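Local coordinates for serine-tRNA ligase (Naegleria fowleri, PDB 6BLJ), which probably attaches serine to its cognate tRNA at the expense of ATP, by way of a seryl-adenylate, as class II aminoacyl-tRNA synthetases do, at residues L10-N13 / L14-E17; G21-E24 / I25-S29; R223-L226 / A227-Y231; E355-G358 / N359-F363. All coordinates share one frame; numbering follows the deposited sequence.

In the fold
All four contacts are local, joining residues a turn apart, yet they fall in two separate regions of the enzyme. Contacts 1 and 2 belong to the N-terminal tRNA-binding region, with centres 9 Å apart; they are tied by Leu14 O to Asn22 N at 2.7 Å, probably a hydrogen bond, and by Phe15 CE1 packing on Ile26 CD1 at 3.5 Å. Contacts 3 and 4 belong to the catalytic part, on helices 220-238 and 348-366, with centres 18 Å apart, and meet where Tyr231 CE2 lies 3.3 Å from Phe363 CE1. The side chains of Asn225 and Ser360 each lie about 10 Å from bound AMP. Contacts 1 and 3 are farthest apart, 48 Å between centres.

Contact 1: residues L10-N13 / L14-E17; sequences LDIN and LFRE
In this tight turn, where Leu14, Asn13 and Arg16 bury the most surface, the amide N of Leu14 is shared by two oxygens of Asp11: OD1, approached end-on at 3.1 Å, and the backbone O, whose bond is weak. Asp11 can reach back in this way because its CG sits between the backbone N and the carbonyl carbon (chi1 64°), and a short carboxylate suits a place where a turn begins. The next two bonds keep the same three-residue spacing, Phe15 N to Ile12 O and Arg16 N to Asn13 O, both at 3.0 Å with the donor well above the carbonyl plane. Arg16 then bends back over the turn with its chain extended from CG to NE. Ile12 CG1 lies over one face of its guanidinium, 3.6 Å from NH2, while Asn13 OD1 comes to the edge and takes a weak bond from NH1 at 3.0 Å, the amide turned 60° from the guanidinium. On the apolar flank Leu10 CD1 approaches the Phe15 ring obliquely, 3.7 Å from CE1, and Asp11 O lies at the ring edge, 3.2 Å from CD1. Leu14 and Phe15 also pack on Ile26, and Ile12 and Phe15 on the long helices 38-76 and 114-147 of the tRNA-binding arm. Asp47 forms a salt bridge with Arg16 NH2, near Arg143. Asp47 thus probably balances two neighbouring positive groups and fixes the Arg16 guanidinium, with Ile12 over a face and the weak Asn13 bond adding to this.

Contact 2: residues G21-E24 / I25-S29; sequences GNPE and IIRES
Asn22 and Ile25 press together where the chain enters its first helix. The Ile25 side chain crosses that of Asn22 at about a right angle, so that CD1 rests 3.3 Å from ND2 and 3.6 Å from Asn22 CB. Ile25 CG1 stands beside its own backbone N (chi1 -75°), which turns the methyl end back toward Asn22. Beneath this contact Ile25 N bonds to Asn22 O at 3.1 Å. Pro23 suits the opening turn, where a residue with no N-H loses nothing, and its rigid ring can lie against Ile44 of the arm. Its carbonyl is gripped by Arg27 N at 3.0 Å, in the carbonyl plane, and more weakly by Ile26 N. This is the N-terminal turn of helix 23-32, which packs against helix 38-76 of the seryl-tRNA synthetase arm; buried Ile26 turns to that side, meeting Val40 and, from a loop, Ile150. The more open, charged part of the contact runs through Glu24, Arg27 and Glu28. There Glu24, its chain bent at chi2 (62°), brings OE1 to Arg27 NH1 in a salt bridge of 2.9 Å, with the carboxylate and guanidinium planes 32° apart. Arg27 crosses it at about a right angle, still resting on Val40 and Ile44, and has a second acidic partner in Asp41 through NH2, while Pro23 O lies over one face of the guanidinium. Arg31 NH2, two turns beyond Glu24, pairs with both Glu24 OE2 and Glu28 OE2, which lie 4.2 Å apart, and probably offsets their repulsion. Glu28 N itself bonds to Glu24 O at 2.8 Å.

Contact 3: residues R223-L226 / A227-Y231; sequences RMNL and ALQNY
Gln229 lies alongside Asn225, one turn on in helix 220-238, the long helix that precedes strand 242-245. Its place against the second subunit is consistent with motif 1, the dimer-forming element of class II synthetases. The Gln229 side chain leaves beside its own backbone N (chi1 -70°) and runs extended beyond CG, back along the helix over Asn225. Asn225 instead swings its CG away from the backbone N (chi1 -154°), so the two side chains cross obliquely with their amide planes 83° apart, nearly perpendicular. Asn225 ND2 and Gln229 OE1 remain 4.0 Å apart, and OE1 sits 3.4 Å from Asn225 O, an approach of two acceptors that gives no bond. The amide of Asn225 is used elsewhere: OD1 bonds to Thr448, and ND2 weakly to Glu334. Leu226 lies beside Gln229, its CD2 4.1 Å from NE2, and packs on Ile233 of the second subunit. Met224, with its flexible thioether, and branched Leu228 reach Leu452 of helix 448-458, whereas Ala227 is small enough to let Tyr474 and Met475 come close. Its CB lies 3.4 Å from Arg223 O, the oxygen that accepts Ala227 N. Arg223 heads away from the turn to Thr478, Met475 O and Asp220. Asn230 suits a boundary between identical subunits, because an amide both donates and accepts: its OD1 takes a bond from ND2 of Asn230 of the second subunit. Along the backbone beneath it, Asn230 N meets Leu226 O at 2.8 Å, nearly along the C=O axis.

Contact 4: residues E355-G358 / N359-F363; sequences EMIG and NSEAF
The amide of Asn359 has the backbone oxygen of Glu355 over one face: Glu355 O lies 3.2 Å from Asn359 CG, almost directly above it, and 3.4 Å from Asn359 OD1 and 3.5 Å from Asn359 ND2. Glu355 CG also comes within 4.0 Å of Asn359 ND2, and the Glu355 carboxylate is turned 55° from the amide. What places the amide over that oxygen is the first torsion of Asn359, which sets CG beside the backbone N (chi1 -71°). The same Glu355 O accepts Asn359 N at 2.8 Å, one of four successive i-to-i+4 bonds of helix 348-366, which packs across the antiparallel sheet of the class II core. Two residues on, Glu361 repeats the fold-back: its CG lies 3.3 Å from Ile357 O, and the chain then extends toward Arg171 and Tyr371. Ser360, short enough for the sheet side, bonds through OG to the carbonyl of Thr444, a residue of the AMP pocket, while Met356 and Ile357 pack on Cys410. Glu355 turns to Lys305 and Tyr241, and Asn359 ND2 to Gln338. The polar groups of Asn359, Ser360 and Glu361, which are buried, and of partly exposed Glu355 therefore find partners on neighbouring elements, and the paired cations probably favour charged carboxylates at Glu355 and Glu361, so that polar bonds as well as apolar side chains join the helix to the core.

Contact 1: residues L10-N13 / L14-E17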
# COMPACT_ATOMS: atom_id res chain seq x y z
N LEU A 10 0.25 29.43 -12.41
CA LEU A 10 0.82 29.43 -11.06
C LEU A 10 2.34 29.36 -11.17
O LEU A 10 2.89 28.34 -11.58
CB LEU A 10 0.27 28.26 -10.26
CG LEU A 10 0.80 28.11 -8.83
CD1 LEU A 10 0.35 29.30 -7.98
CD2 LEU A 10 0.36 26.76 -8.21
N ASP A 11 3.02 30.46 -10.83
CA ASP A 11 4.47 30.48 -10.71
C ASP A 11 4.86 31.44 -9.58
O ASP A 11 4.03 32.19 -9.06
CB ASP A 11 5.15 30.87 -12.04
CG ASP A 11 4.83 32.30 -12.49
OD1 ASP A 11 4.15 33.06 -11.76
OD2 ASP A 11 5.23 32.67 -13.61
N ILE A 12 6.15 31.45 -9.24
CA ILE A 12 6.58 32.19 -8.06
C ILE A 12 6.31 33.68 -8.24
O ILE A 12 5.97 34.37 -7.27
CB ILE A 12 8.07 31.91 -7.76
CG1 ILE A 12 8.50 32.61 -6.46
CG2 ILE A 12 8.95 32.26 -8.94
CD1 ILE A 12 7.67 32.23 -5.25
N ASN A 13 6.40 34.19 -9.47
CA ASN A 13 6.17 35.61 -9.71
C ASN A 13 4.75 36.03 -9.35
O ASN A 13 4.54 37.17 -8.90
CB ASN A 13 6.49 35.96 -11.16
CG ASN A 13 7.98 36.16 -11.40
OD1 ASN A 13 8.70 36.61 -10.50
ND2 ASN A 13 8.45 35.84 -12.60
N LEU A 14 3.77 35.15 -9.54
CA LEU A 14 2.39 35.50 -9.20
C LEU A 14 2.24 35.83 -7.72
O LEU A 14 1.36 36.60 -7.33
CB LEU A 14 1.46 34.35 -9.58
CG LEU A 14 -0.04 34.65 -9.54
CD1 LEU A 14 -0.41 35.79 -10.50
CD2 LEU A 14 -0.85 33.39 -9.86
N PHE A 15 3.11 35.27 -6.87
CA PHE A 15 3.08 35.54 -5.44
C PHE A 15 3.66 36.89 -5.06
O PHE A 15 3.46 37.33 -3.92
CB PHE A 15 3.86 34.46 -4.67
CG PHE A 15 3.27 33.08 -4.74
CD1 PHE A 15 3.42 32.31 -5.88
CD2 PHE A 15 2.61 32.54 -3.65
CE1 PHE A 15 2.90 31.02 -5.95
CE2 PHE A 15 2.09 31.25 -3.70
CZ PHE A 15 2.23 30.50 -4.86
N ARG A 16 4.37 37.56 -5.96
CA ARG A 16 5.20 38.72 -5.62
C ARG A 16 4.49 40.02 -5.97
O ARG A 16 4.44 40.44 -7.14
CB ARG A 16 6.56 38.66 -6.31
CG ARG A 16 7.47 37.55 -5.79
CD ARG A 16 8.66 37.37 -6.69
NE ARG A 16 9.59 36.37 -6.16
CZ ARG A 16 10.47 35.71 -6.90
NH1 ARG A 16 10.55 35.94 -8.21
NH2 ARG A 16 11.27 34.83 -6.34
N GLU A 17 3.92 40.64 -4.96
CA GLU A 17 3.17 41.87 -5.18
C GLU A 17 4.08 42.97 -5.73
O GLU A 17 3.63 43.82 -6.50
CB GLU A 17 2.48 42.26 -3.87
CG GLU A 17 1.17 42.99 -4.03
CD GLU A 17 0.51 43.28 -2.69
OE1 GLU A 17 1.08 42.85 -1.67
OE2 GLU A 17 -0.61 43.84 -2.66

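Contact 2: residues G21-E24 / I25-S29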
# COMPACT_ATOMS: atom_id res chain seq x y z
N GLY A 21 2.95 40.71 -9.56
CA GLY A 21 2.14 39.54 -9.26
C GLY A 21 0.83 39.90 -8.59
O GLY A 21 0.45 41.06 -8.45
N ASN A 22 0.14 38.86 -8.12
CA ASN A 22 -1.20 39.03 -7.57
C ASN A 22 -1.53 37.85 -6.66
O ASN A 22 -2.25 36.92 -7.08
CB ASN A 22 -2.23 39.14 -8.70
CG ASN A 22 -3.55 39.71 -8.24
OD1 ASN A 22 -3.89 39.65 -7.05
ND2 ASN A 22 -4.32 40.26 -9.17
N PRO A 23 -0.99 37.82 -5.44
CA PRO A 23 -1.20 36.64 -4.58
C PRO A 23 -2.65 36.40 -4.21
O PRO A 23 -3.01 35.25 -3.90
CB PRO A 23 -0.33 36.94 -3.35
CG PRO A 23 -0.10 38.41 -3.38
CD PRO A 23 -0.10 38.81 -4.82
N GLU A 24 -3.50 37.43 -4.22
CA GLU A 24 -4.90 37.22 -3.87
C GLU A 24 -5.59 36.29 -4.87
O GLU A 24 -6.53 35.56 -4.51
CB GLU A 24 -5.64 38.56 -3.78
CG GLU A 24 -7.07 38.43 -3.30
CD GLU A 24 -7.18 37.86 -1.90
OE1 GLU A 24 -6.20 37.95 -1.13
OE2 GLU A 24 -8.24 37.30 -1.58
N ILE A 25 -5.13 36.27 -6.12
CA ILE A 25 -5.64 35.32 -7.09
C ILE A 25 -5.39 33.89 -6.62
O ILE A 25 -6.25 33.01 -6.76
CB ILE A 25 -5.00 35.58 -8.47
CG1 ILE A 25 -5.61 36.83 -9.09
CG2 ILE A 25 -5.18 34.39 -9.41
CD1 ILE A 25 -4.89 37.26 -10.32
N ILE A 26 -4.21 33.65 -6.03
CA ILE A 26 -3.88 32.32 -5.54
C ILE A 26 -4.68 31.99 -4.28
O ILE A 26 -5.10 30.85 -4.09
CB ILE A 26 -2.36 32.22 -5.28
CG1 ILE A 26 -1.58 32.86 -6.43
CG2 ILE A 26 -1.96 30.75 -5.11
CD1 ILE A 26 -0.06 32.89 -6.23
N ARG A 27 -4.88 32.98 -3.40
CA ARG A 27 -5.72 32.73 -2.23
C ARG A 27 -7.14 32.39 -2.66
O ARG A 27 -7.74 31.44 -2.14
CB ARG A 27 -5.72 33.95 -1.30
CG ARG A 27 -4.39 34.16 -0.60
CD ARG A 27 -4.49 35.20 0.50
NE ARG A 27 -3.17 35.74 0.81
CZ ARG A 27 -2.67 36.85 0.28
NH1 ARG A 27 -3.39 37.56 -0.58
NH2 ARG A 27 -1.46 37.25 0.62
N GLU A 28 -7.68 33.14 -3.62
CA GLU A 28 -9.02 32.87 -4.11
C GLU A 28 -9.12 31.49 -4.74
O GLU A 28 -10.11 30.78 -4.54
CB GLU A 28 -9.45 33.96 -5.10
CG GLU A 28 -10.94 33.98 -5.40
CD GLU A 28 -11.79 34.25 -4.16
OE1 GLU A 28 -12.92 33.73 -4.09
OE2 GLU A 28 -11.34 34.99 -3.26
N SER A 29 -8.08 31.07 -5.48
CA SER A 29 -8.10 29.72 -6.06
C SER A 29 -8.08 28.66 -4.97
O SER A 29 -8.79 27.65 -5.06
CB SER A 29 -6.91 29.54 -7.02
OG SER A 29 -6.92 28.27 -7.66

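Contact 3: residues R223-L226 / A227-Y231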
# COMPACT_ATOMS: atom_id res chain seq x y z
N ARG A 223 -16.35 -8.99 -29.74
CA ARG A 223 -16.23 -8.36 -31.06
C ARG A 223 -16.69 -6.91 -31.02
O ARG A 223 -16.11 -6.05 -31.68
CB ARG A 223 -17.01 -9.15 -32.12
CG ARG A 223 -16.48 -10.56 -32.34
CD ARG A 223 -17.00 -11.18 -33.63
NE ARG A 223 -18.46 -11.24 -33.65
CZ ARG A 223 -19.23 -10.61 -34.54
NH1 ARG A 223 -18.70 -9.87 -35.51
NH2 ARG A 223 -20.56 -10.74 -34.46
N MET A 224 -17.70 -6.60 -30.20
CA MET A 224 -18.11 -5.20 -30.06
C MET A 224 -17.07 -4.39 -29.29
O MET A 224 -16.92 -3.19 -29.52
CB MET A 224 -19.47 -5.11 -29.37
CG MET A 224 -20.06 -3.71 -29.44
SD MET A 224 -21.73 -3.54 -28.78
CE MET A 224 -22.69 -4.31 -30.07
N ASN A 225 -16.39 -5.01 -28.33
CA ASN A 225 -15.32 -4.34 -27.60
C ASN A 225 -14.26 -3.87 -28.57
O ASN A 225 -13.83 -2.70 -28.54
CB ASN A 225 -14.72 -5.28 -26.56
CG ASN A 225 -14.09 -4.55 -25.37
OD1 ASN A 225 -14.49 -3.44 -25.03
ND2 ASN A 225 -13.09 -5.16 -24.75
N LEU A 226 -13.83 -4.77 -29.46
CA LEU A 226 -12.86 -4.41 -30.49
C LEU A 226 -13.42 -3.37 -31.45
O LEU A 226 -12.69 -2.47 -31.87
CB LEU A 226 -12.42 -5.64 -31.28
CG LEU A 226 -11.17 -6.37 -30.84
CD1 LEU A 226 -10.84 -7.38 -31.90
CD2 LEU A 226 -10.04 -5.36 -30.73
N ALA A 227 -14.68 -3.53 -31.86
CA ALA A 227 -15.26 -2.58 -32.80
C ALA A 227 -15.20 -1.15 -32.24
O ALA A 227 -14.87 -0.21 -32.97
CB ALA A 227 -16.70 -2.98 -33.13
N LEU A 228 -15.49 -0.99 -30.94
CA LEU A 228 -15.43 0.33 -30.32
C LEU A 228 -14.03 0.91 -30.37
O LEU A 228 -13.85 2.10 -30.64
CB LEU A 228 -15.91 0.26 -28.87
CG LEU A 228 -17.37 0.49 -28.50
CD1 LEU A 228 -17.56 0.21 -27.01
CD2 LEU A 228 -17.80 1.93 -28.83
N GLN A 229 -13.02 0.08 -30.08
CA GLN A 229 -11.64 0.53 -30.13
C GLN A 229 -11.25 0.91 -31.55
O GLN A 229 -10.63 1.95 -31.78
CB GLN A 229 -10.71 -0.57 -29.61
CG GLN A 229 -10.81 -0.83 -28.12
CD GLN A 229 -10.14 -2.13 -27.76
OE1 GLN A 229 -10.74 -3.00 -27.13
NE2 GLN A 229 -8.91 -2.29 -28.21
N ASN A 230 -11.58 0.05 -32.52
CA ASN A 230 -11.22 0.29 -33.91
C ASN A 230 -11.88 1.56 -34.44
O ASN A 230 -11.24 2.37 -35.14
CB ASN A 230 -11.63 -0.93 -34.74
CG ASN A 230 -10.84 -1.07 -36.03
OD1 ASN A 230 -10.53 -2.18 -36.46
ND2 ASN A 230 -10.52 0.05 -36.66
N TYR A 231 -13.17 1.73 -34.15
CA TYR A 231 -13.89 2.92 -34.59
C TYR A 231 -13.35 4.17 -33.91
O TYR A 231 -13.12 5.19 -34.57
CB TYR A 231 -15.39 2.74 -34.31
CG TYR A 231 -16.22 4.00 -34.49
CD1 TYR A 231 -16.13 4.74 -35.66
CD2 TYR A 231 -17.10 4.43 -33.50
CE1 TYR A 231 -16.88 5.90 -35.85
CE2 TYR A 231 -17.87 5.60 -33.68
CZ TYR A 231 -17.75 6.32 -34.86
OH TYR A 231 -18.48 7.47 -35.06

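Contact 4: residues E355-G358 / N359-F363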
# COMPACT_ATOMS: atom_id res chain seq x y z
N GLU A 355 -12.71 21.94 -28.16
CA GLU A 355 -12.62 21.00 -29.27
C GLU A 355 -12.66 19.55 -28.78
O GLU A 355 -13.34 18.71 -29.38
CB GLU A 355 -11.33 21.24 -30.07
CG GLU A 355 -11.07 20.18 -31.15
CD GLU A 355 -9.76 20.38 -31.92
OE1 GLU A 355 -9.46 21.52 -32.35
OE2 GLU A 355 -9.01 19.38 -32.09
N MET A 356 -11.96 19.26 -27.67
CA MET A 356 -11.85 17.88 -27.19
C MET A 356 -13.17 17.38 -26.60
O MET A 356 -13.57 16.25 -26.86
CB MET A 356 -10.72 17.77 -26.17
CG MET A 356 -9.33 18.01 -26.81
SD MET A 356 -8.02 18.32 -25.61
CE MET A 356 -7.83 16.68 -24.89
N ILE A 357 -13.83 18.20 -25.78
CA ILE A 357 -15.13 17.76 -25.29
C ILE A 357 -16.10 17.66 -26.47
O ILE A 357 -16.94 16.76 -26.51
CB ILE A 357 -15.66 18.67 -24.16
CG1 ILE A 357 -16.86 18.04 -23.44
CG2 ILE A 357 -16.02 20.07 -24.67
CD1 ILE A 357 -16.56 16.69 -22.79
N GLY A 358 -15.94 18.54 -27.48
CA GLY A 358 -16.74 18.43 -28.69
C GLY A 358 -16.51 17.14 -29.46
O GLY A 358 -17.44 16.58 -30.04
N ASN A 359 -15.26 16.68 -29.50
CA ASN A 359 -14.96 15.39 -30.12
C ASN A 359 -15.70 14.25 -29.42
O ASN A 359 -16.26 13.37 -30.06
CB ASN A 359 -13.45 15.12 -30.11
CG ASN A 359 -12.68 16.02 -31.08
OD1 ASN A 359 -13.25 16.57 -32.02
ND2 ASN A 359 -11.39 16.16 -30.85
N SER A 360 -15.68 14.24 -28.08
CA SER A 360 -16.35 13.17 -27.35
C SER A 360 -17.85 13.23 -27.55
O SER A 360 -18.50 12.19 -27.72
CB SER A 360 -15.98 13.24 -25.86
OG SER A 360 -14.58 13.03 -25.69
N GLU A 361 -18.42 14.44 -27.54
CA GLU A 361 -19.84 14.61 -27.82
C GLU A 361 -20.21 14.07 -29.20
O GLU A 361 -21.19 13.34 -29.34
CB GLU A 361 -20.22 16.09 -27.72
CG GLU A 361 -20.25 16.64 -26.31
CD GLU A 361 -20.92 17.99 -26.28
OE1 GLU A 361 -22.15 18.03 -26.48
OE2 GLU A 361 -20.23 19.01 -26.08
N ALA A 362 -19.44 14.44 -30.23
CA ALA A 362 -19.71 13.91 -31.57
C ALA A 362 -19.59 12.39 -31.57
O ALA A 362 -20.34 11.70 -32.27
CB ALA A 362 -18.75 14.52 -32.60
N PHE A 363 -18.66 11.84 -30.79
CA PHE A 363 -18.52 10.39 -30.74
C PHE A 363 -19.79 9.73 -30.21
O PHE A 363 -20.33 8.81 -30.84
CB PHE A 363 -17.31 10.00 -29.89
CG PHE A 363 -17.00 8.51 -29.91
CD1 PHE A 363 -16.42 7.92 -31.02
CD2 PHE A 363 -17.28 7.72 -28.81
CE1 PHE A 363 -16.13 6.56 -31.03
CE2 PHE A 363 -16.99 6.36 -28.81
CZ PHE A 363 -16.42 5.78 -29.93